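Local structure of flavoredoxin (Desulfovibrio vulgaris str. 'Miyazaki F', 2D5M) at the interface of chains A and B. The protein binds flavin mononucleotide as an electron-transport flavoprotein of the flavin reductase-like family, probably passing electrons through its flavin. Residues are numbered along the deposited sequence; one frame, centred on the assembly and turned at random. Chains: chain A/B, flavoredoxin.

Contact 1: the interface of chains A and B. Residues chain A 80, 164, 169-170; chain B 180-182.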
ATOM      1  N   ASP A  80      -1.466  16.071   5.766  1.00  5.55           N
ATOM      2  CA  ASP A  80      -0.050  16.435   5.796  1.00  5.86           C
ATOM      3  C   ASP A  80       0.339  17.029   7.147  1.00  5.62           C
ATOM      4  O   ASP A  80       1.385  16.664   7.714  1.00  5.78           O
ATOM      5  CB  ASP A  80       0.245  17.369   4.636  1.00  5.94           C
ATOM      6  CG  ASP A  80       1.731  17.500   4.344  1.00  5.95           C
ATOM      7  OD1 ASP A  80       2.374  16.424   4.131  1.00  6.09           O
ATOM      8  OD2 ASP A  80       2.238  18.644   4.289  1.00  6.64           O
ATOM      9  N   PHE A 164       0.168   8.729  -1.821  1.00  6.15           N
ATOM     10  CA  PHE A 164       1.454   9.310  -1.554  1.00  6.04           C
ATOM     11  C   PHE A 164       2.517   8.771  -2.511  1.00  6.12           C
ATOM     12  O   PHE A 164       2.601   7.562  -2.730  1.00  6.78           O
ATOM     13  CB  PHE A 164       1.870   9.089  -0.108  1.00  6.23           C
ATOM     14  CG  PHE A 164       3.251   9.541   0.297  1.00  5.87           C
ATOM     15  CD1 PHE A 164       3.603  10.903   0.160  1.00  6.36           C
ATOM     16  CD2 PHE A 164       4.186   8.695   0.787  1.00  5.84           C
ATOM     17  CE1 PHE A 164       4.826  11.351   0.563  1.00  6.63           C
ATOM     18  CE2 PHE A 164       5.396   9.130   1.244  1.00  6.66           C
ATOM     19  CZ  PHE A 164       5.748  10.472   1.115  1.00  6.99           C
ATOM     20  N   ARG A 169       7.879  13.082  -2.700  1.00  7.01           N
ATOM     21  CA  ARG A 169       7.116  13.681  -1.615  1.00  7.51           C
ATOM     22  C   ARG A 169       5.980  14.549  -2.150  1.00  6.79           C
ATOM     23  O   ARG A 169       5.892  15.731  -1.933  1.00  7.66           O
ATOM     24  CB  ARG A 169       8.040  14.477  -0.650  1.00  8.26           C
ATOM     25  CG  ARG A 169       8.959  13.535   0.125  1.00 10.62           C
ATOM     26  CD  ARG A 169      10.070  14.236   0.882  1.00 13.26           C
ATOM     27  NE  ARG A 169      10.864  13.325   1.655  1.00 16.79           N
ATOM     28  CZ  ARG A 169      11.972  13.529   2.329  1.00 19.69           C
ATOM     29  NH1 ARG A 169      12.574  14.748   2.390  1.00 33.26           N
ATOM     30  NH2 ARG A 169      12.576  12.550   2.992  1.00 24.06           N
ATOM     31  N   GLU A 170       5.023  13.871  -2.806  1.00  6.77           N
ATOM     32  CA  GLU A 170       3.867  14.464  -3.428  1.00  7.03           C
ATOM     33  C   GLU A 170       2.637  13.634  -3.162  1.00  6.23           C
ATOM     34  O   GLU A 170       2.693  12.450  -2.903  1.00  7.27           O
ATOM     35  CB  GLU A 170       4.049  14.618  -4.963  1.00  9.12           C
ATOM     36  CG  GLU A 170       5.212  15.574  -5.271  1.00 13.99           C
ATOM     37  CD  GLU A 170       5.371  16.047  -6.693  1.00 22.23           C
ATOM     38  OE1 GLU A 170       5.020  15.268  -7.594  1.00 17.90           O
ATOM     39  OE2 GLU A 170       5.889  17.188  -6.920  1.00 34.43           O
TER
ATOM     40  N   LYS B 180       2.140  19.103  -2.345  1.00  8.04           N
ATOM     41  CA  LYS B 180       3.440  18.678  -1.874  1.00  8.26           C
ATOM     42  C   LYS B 180       3.374  18.171  -0.428  1.00  7.24           C
ATOM     43  O   LYS B 180       2.758  18.794   0.449  1.00  7.89           O
ATOM     44  CB  LYS B 180       4.403  19.852  -1.982  1.00  9.78           C
ATOM     45  CG  LYS B 180       4.688  20.358  -3.383  1.00 16.99           C
ATOM     46  CD  LYS B 180       5.608  21.544  -3.334  1.00 25.38           C
ATOM     47  CE  LYS B 180       6.977  21.246  -2.748  1.00 29.66           C
ATOM     48  NZ  LYS B 180       7.854  22.446  -2.684  1.00 45.45           N
ATOM     49  N   ALA B 181       3.992  17.014  -0.172  1.00  6.56           N
ATOM     50  CA  ALA B 181       4.067  16.447   1.154  1.00  6.48           C
ATOM     51  C   ALA B 181       5.141  17.141   1.981  1.00  6.32           C
ATOM     52  O   ALA B 181       6.102  17.679   1.454  1.00  7.39           O
ATOM     53  CB  ALA B 181       4.320  14.928   1.079  1.00  6.85           C
ATOM     54  N   PHE B 182       4.944  17.100   3.295  1.00  6.67           N
ATOM     55  CA  PHE B 182       5.826  17.792   4.230  1.00  6.93           C
ATOM     56  C   PHE B 182       5.931  19.253   3.879  1.00  7.38           C
ATOM     57  O   PHE B 182       6.971  19.871   3.895  1.00  9.32           O
ATOM     58  CB  PHE B 182       7.213  17.144   4.356  1.00  8.01           C
ATOM     59  CG  PHE B 182       7.151  15.649   4.614  1.00  7.45           C
ATOM     60  CD1 PHE B 182       7.236  14.761   3.587  1.00  8.29           C
ATOM     61  CD2 PHE B 182       6.979  15.105   5.888  1.00  8.37           C
ATOM     62  CE1 PHE B 182       7.128  13.411   3.811  1.00  9.69           C
ATOM     63  CE2 PHE B 182       6.863  13.735   6.119  1.00  9.11           C
ATOM     64  CZ  PHE B 182       6.946  12.878   5.057  1.00  9.39           C
TER

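Contact 2: the interface of chains A and B. Residues chain A 70, 116, 154, 159, 161; chain B 10-12.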
ATOM      1  N   ILE A  70      -9.303   7.600   6.002  1.00  5.62           N
ATOM      2  CA  ILE A  70      -8.757   7.816   4.659  1.00  6.33           C
ATOM      3  C   ILE A  70      -9.215   9.201   4.189  1.00  5.64           C
ATOM      4  O   ILE A  70     -10.402   9.418   4.040  1.00  6.71           O
ATOM      5  CB  ILE A  70      -9.194   6.693   3.737  1.00  7.95           C
ATOM      6  CG1 ILE A  70      -8.610   5.368   4.255  1.00 12.83           C
ATOM      7  CG2 ILE A  70      -8.789   6.954   2.308  1.00  9.88           C
ATOM      8  CD1 ILE A  70      -8.708   4.133   3.502  1.00 13.16           C
ATOM      9  N   MET A 116     -14.118   7.654   4.736  1.00  7.57           N
ATOM     10  CA  MET A 116     -13.936   6.237   5.059  1.00  7.17           C
ATOM     11  C   MET A 116     -13.074   6.117   6.326  1.00  7.17           C
ATOM     12  O   MET A 116     -12.055   6.781   6.463  1.00  7.41           O
ATOM     13  CB  MET A 116     -13.265   5.532   3.911  1.00  9.08           C
ATOM     14  CG  MET A 116     -12.974   4.074   4.073  1.00 10.61           C
ATOM     15  SD  MET A 116     -12.565   3.496   2.399  1.00 15.42           S
ATOM     16  CE  MET A 116     -12.306   1.817   2.805  1.00 20.22           C
ATOM     17  N   PRO A 154     -17.980   0.613  -1.765  1.00 10.75           N
ATOM     18  CA  PRO A 154     -17.635   1.985  -2.092  1.00 11.52           C
ATOM     19  C   PRO A 154     -17.290   2.219  -3.550  1.00 11.11           C
ATOM     20  O   PRO A 154     -16.791   1.337  -4.234  1.00 11.82           O
ATOM     21  CB  PRO A 154     -16.381   2.270  -1.222  1.00 11.70           C
ATOM     22  CG  PRO A 154     -16.350   1.133  -0.234  1.00 11.97           C
ATOM     23  CD  PRO A 154     -16.928  -0.042  -0.983  1.00 10.68           C
ATOM     24  N   VAL A 159     -15.130   8.270  -2.808  1.00  9.33           N
ATOM     25  CA  VAL A 159     -14.247   8.344  -1.642  1.00  9.12           C
ATOM     26  C   VAL A 159     -13.120   9.353  -1.885  1.00  8.38           C
ATOM     27  O   VAL A 159     -12.772  10.190  -1.031  1.00 10.58           O
ATOM     28  CB  VAL A 159     -13.708   6.961  -1.263  1.00  9.22           C
ATOM     29  CG1 VAL A 159     -12.708   7.055  -0.134  1.00  9.38           C
ATOM     30  CG2 VAL A 159     -14.857   6.046  -0.859  1.00 10.01           C
ATOM     31  N   PRO A 161      -9.705   9.018  -2.375  1.00  8.30           N
ATOM     32  CA  PRO A 161      -8.575   8.921  -1.437  1.00  8.48           C
ATOM     33  C   PRO A 161      -7.273   9.494  -1.996  1.00  8.46           C
ATOM     34  O   PRO A 161      -7.063   9.595  -3.203  1.00 10.73           O
ATOM     35  CB  PRO A 161      -8.423   7.397  -1.278  1.00  8.88           C
ATOM     36  CG  PRO A 161      -8.829   6.842  -2.608  1.00  8.68           C
ATOM     37  CD  PRO A 161      -9.974   7.720  -3.043  1.00  8.43           C
TER
ATOM     38  N   LEU B  10     -10.762  -3.879   3.119  1.00  7.93           N
ATOM     39  CA  LEU B  10     -11.176  -2.728   2.338  1.00  8.18           C
ATOM     40  C   LEU B  10     -10.396  -1.512   2.784  1.00  7.71           C
ATOM     41  O   LEU B  10     -10.568  -1.017   3.885  1.00 10.48           O
ATOM     42  CB  LEU B  10     -12.640  -2.525   2.486  1.00 11.97           C
ATOM     43  CG  LEU B  10     -13.389  -1.574   1.624  1.00 17.60           C
ATOM     44  CD1 LEU B  10     -13.050  -1.660   0.156  1.00 18.88           C
ATOM     45  CD2 LEU B  10     -14.929  -1.809   1.826  1.00 19.18           C
ATOM     46  N   ALA B  11      -9.532  -1.030   1.911  1.00  7.06           N
ATOM     47  CA  ALA B  11      -8.733   0.153   2.097  1.00  7.08           C
ATOM     48  C   ALA B  11      -8.279   0.638   0.730  1.00  6.52           C
ATOM     49  O   ALA B  11      -8.246  -0.171  -0.209  1.00  7.36           O
ATOM     50  CB  ALA B  11      -7.540  -0.092   2.994  1.00  8.42           C
ATOM     51  N   TYR B  12      -7.937   1.923   0.615  1.00  6.68           N
ATOM     52  CA  TYR B  12      -7.479   2.468  -0.651  1.00  6.85           C
ATOM     53  C   TYR B  12      -6.330   3.440  -0.377  1.00  7.32           C
ATOM     54  O   TYR B  12      -6.373   4.126   0.667  1.00  8.15           O
ATOM     55  CB  TYR B  12      -8.515   3.311  -1.347  1.00  8.24           C
ATOM     56  CG  TYR B  12      -9.859   2.688  -1.548  1.00  8.26           C
ATOM     57  CD1 TYR B  12     -10.013   1.502  -2.297  1.00  9.20           C
ATOM     58  CD2 TYR B  12     -10.982   3.242  -1.006  1.00 12.67           C
ATOM     59  CE1 TYR B  12     -11.237   0.931  -2.474  1.00  8.86           C
ATOM     60  CE2 TYR B  12     -12.229   2.683  -1.225  1.00 15.49           C
ATOM     61  CZ  TYR B  12     -12.368   1.543  -1.945  1.00 14.22           C
ATOM     62  OH  TYR B  12     -13.617   0.984  -2.126  1.00 17.26           O
TER

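Contact 1: the interface of chains A and B
The methyl of B:Ala181 meets A:Phe164 at ring atom CE1, with CB 3.6 Å from CE1 and coming in beside the ring rather than over its face. The phenyl group is placed there by a side chain whose CG is anti to the backbone N (chi1 175°). The same methyl also lies against the backbone of A:Arg169, its CB 4.1 Å from A:Arg169 CA. Further out, the aliphatic stretch of the arginine, extended from CG to NE, passes the CD1/CE1 side of the B:Phe182 ring. A:Arg169 CD is 4.0 Å from B:Phe182 CD1 and CG is about as near, so methylenes make the contact; the guanidinium plane, turned 64° from the ring, is consistent with this.

The polar rim ties down the chain B backbone at successive amides. B:Ala181 N donates to the carbonyl O of A:Arg169 (2.9 Å), approaching from above the carbonyl plane. This bond belongs to the antiparallel bridge between A:Glu170 and B:Lys180, which joins strand 170-180 of one chain to its copy in the other. B:Lys180 itself is poorly ordered. The next amide turns to helix 76-82: B:Phe182 N donates to the carboxylate atom A:Asp80 OD1 at 2.8 Å, with 152° at the hydrogen, and OD1 accepts through its syn lone pair.

Contact 2: the interface of chains A and B
B:Leu10, B:Ala11 and B:Tyr12 run past A:Met116 as an extended stretch, shown by the phi/psi of -160°/157° at B:Ala11, in an interface between two copies of a flavin reductase-like domain. B:Tyr12 has the greatest buried area of the patch, 83 Å². With CG anti to the carbonyl carbon and beside the backbone N (chi1 -53°), its ring is inserted among side chains from several separate segments of chain A.

A:Met116, at the start of strand 116-126, comes in at the CD2/CE2 edge of the phenol, raised out of the ring plane. Its SD is 3.7 Å from B:Tyr12 CE2, outside the ring's outline and obliquely above the CD2-CE2 bond, and the two side chains cross at about a right angle. The methyl CE stands higher above the plane and leans toward the ring's border. Because the thioether chain is extended beyond CG, this methyl carries on toward the B:Leu10 peptide: A:Met116 CE comes 3.5 Å from the carbonyl O of B:Leu10, and it also packs on CG of that leucine. A:Val159 stands at the same CD2 edge, just across the ring plane from SD, with CG1 a looser 4.3 Å from B:Tyr12 CD2.

The far end of the ring runs into the CB-CG side of A:Pro154, whose CB is 3.2 Å from the phenolic oxygen B:Tyr12 OH. This proline also faces B:Leu10, with A:Pro154 CG 3.9 Å from the methyl CD2. At the root of the tyrosine, A:Pro161 CG rests 3.8 Å from B:Tyr12 CB. A:Ile70, the last residue of strand 65-70, contributes its terminal methyl: CD1 sits 3.7 Å from the backbone N of B:Tyr12 and at a similar distance from its carbonyl O.

Contact 1 and contact 2 have C-alpha centres about 19 Å apart and share no residue, yet a continuous stretch of chain A serves both: A:Pro161 belongs to contact 2, and strand 162-165 and the start of strand 170-180 lead on into contact 1. Chain B reaches the same partner with segments near the two ends of its sequence, residues 10-12 in contact 2 and 180-182 in contact 1. Two-fold symmetry repeats each patch with the chains exchanged. Such reciprocal use of segments near both termini suggests a dimer that could be the working form, although the structure alone does not prove this.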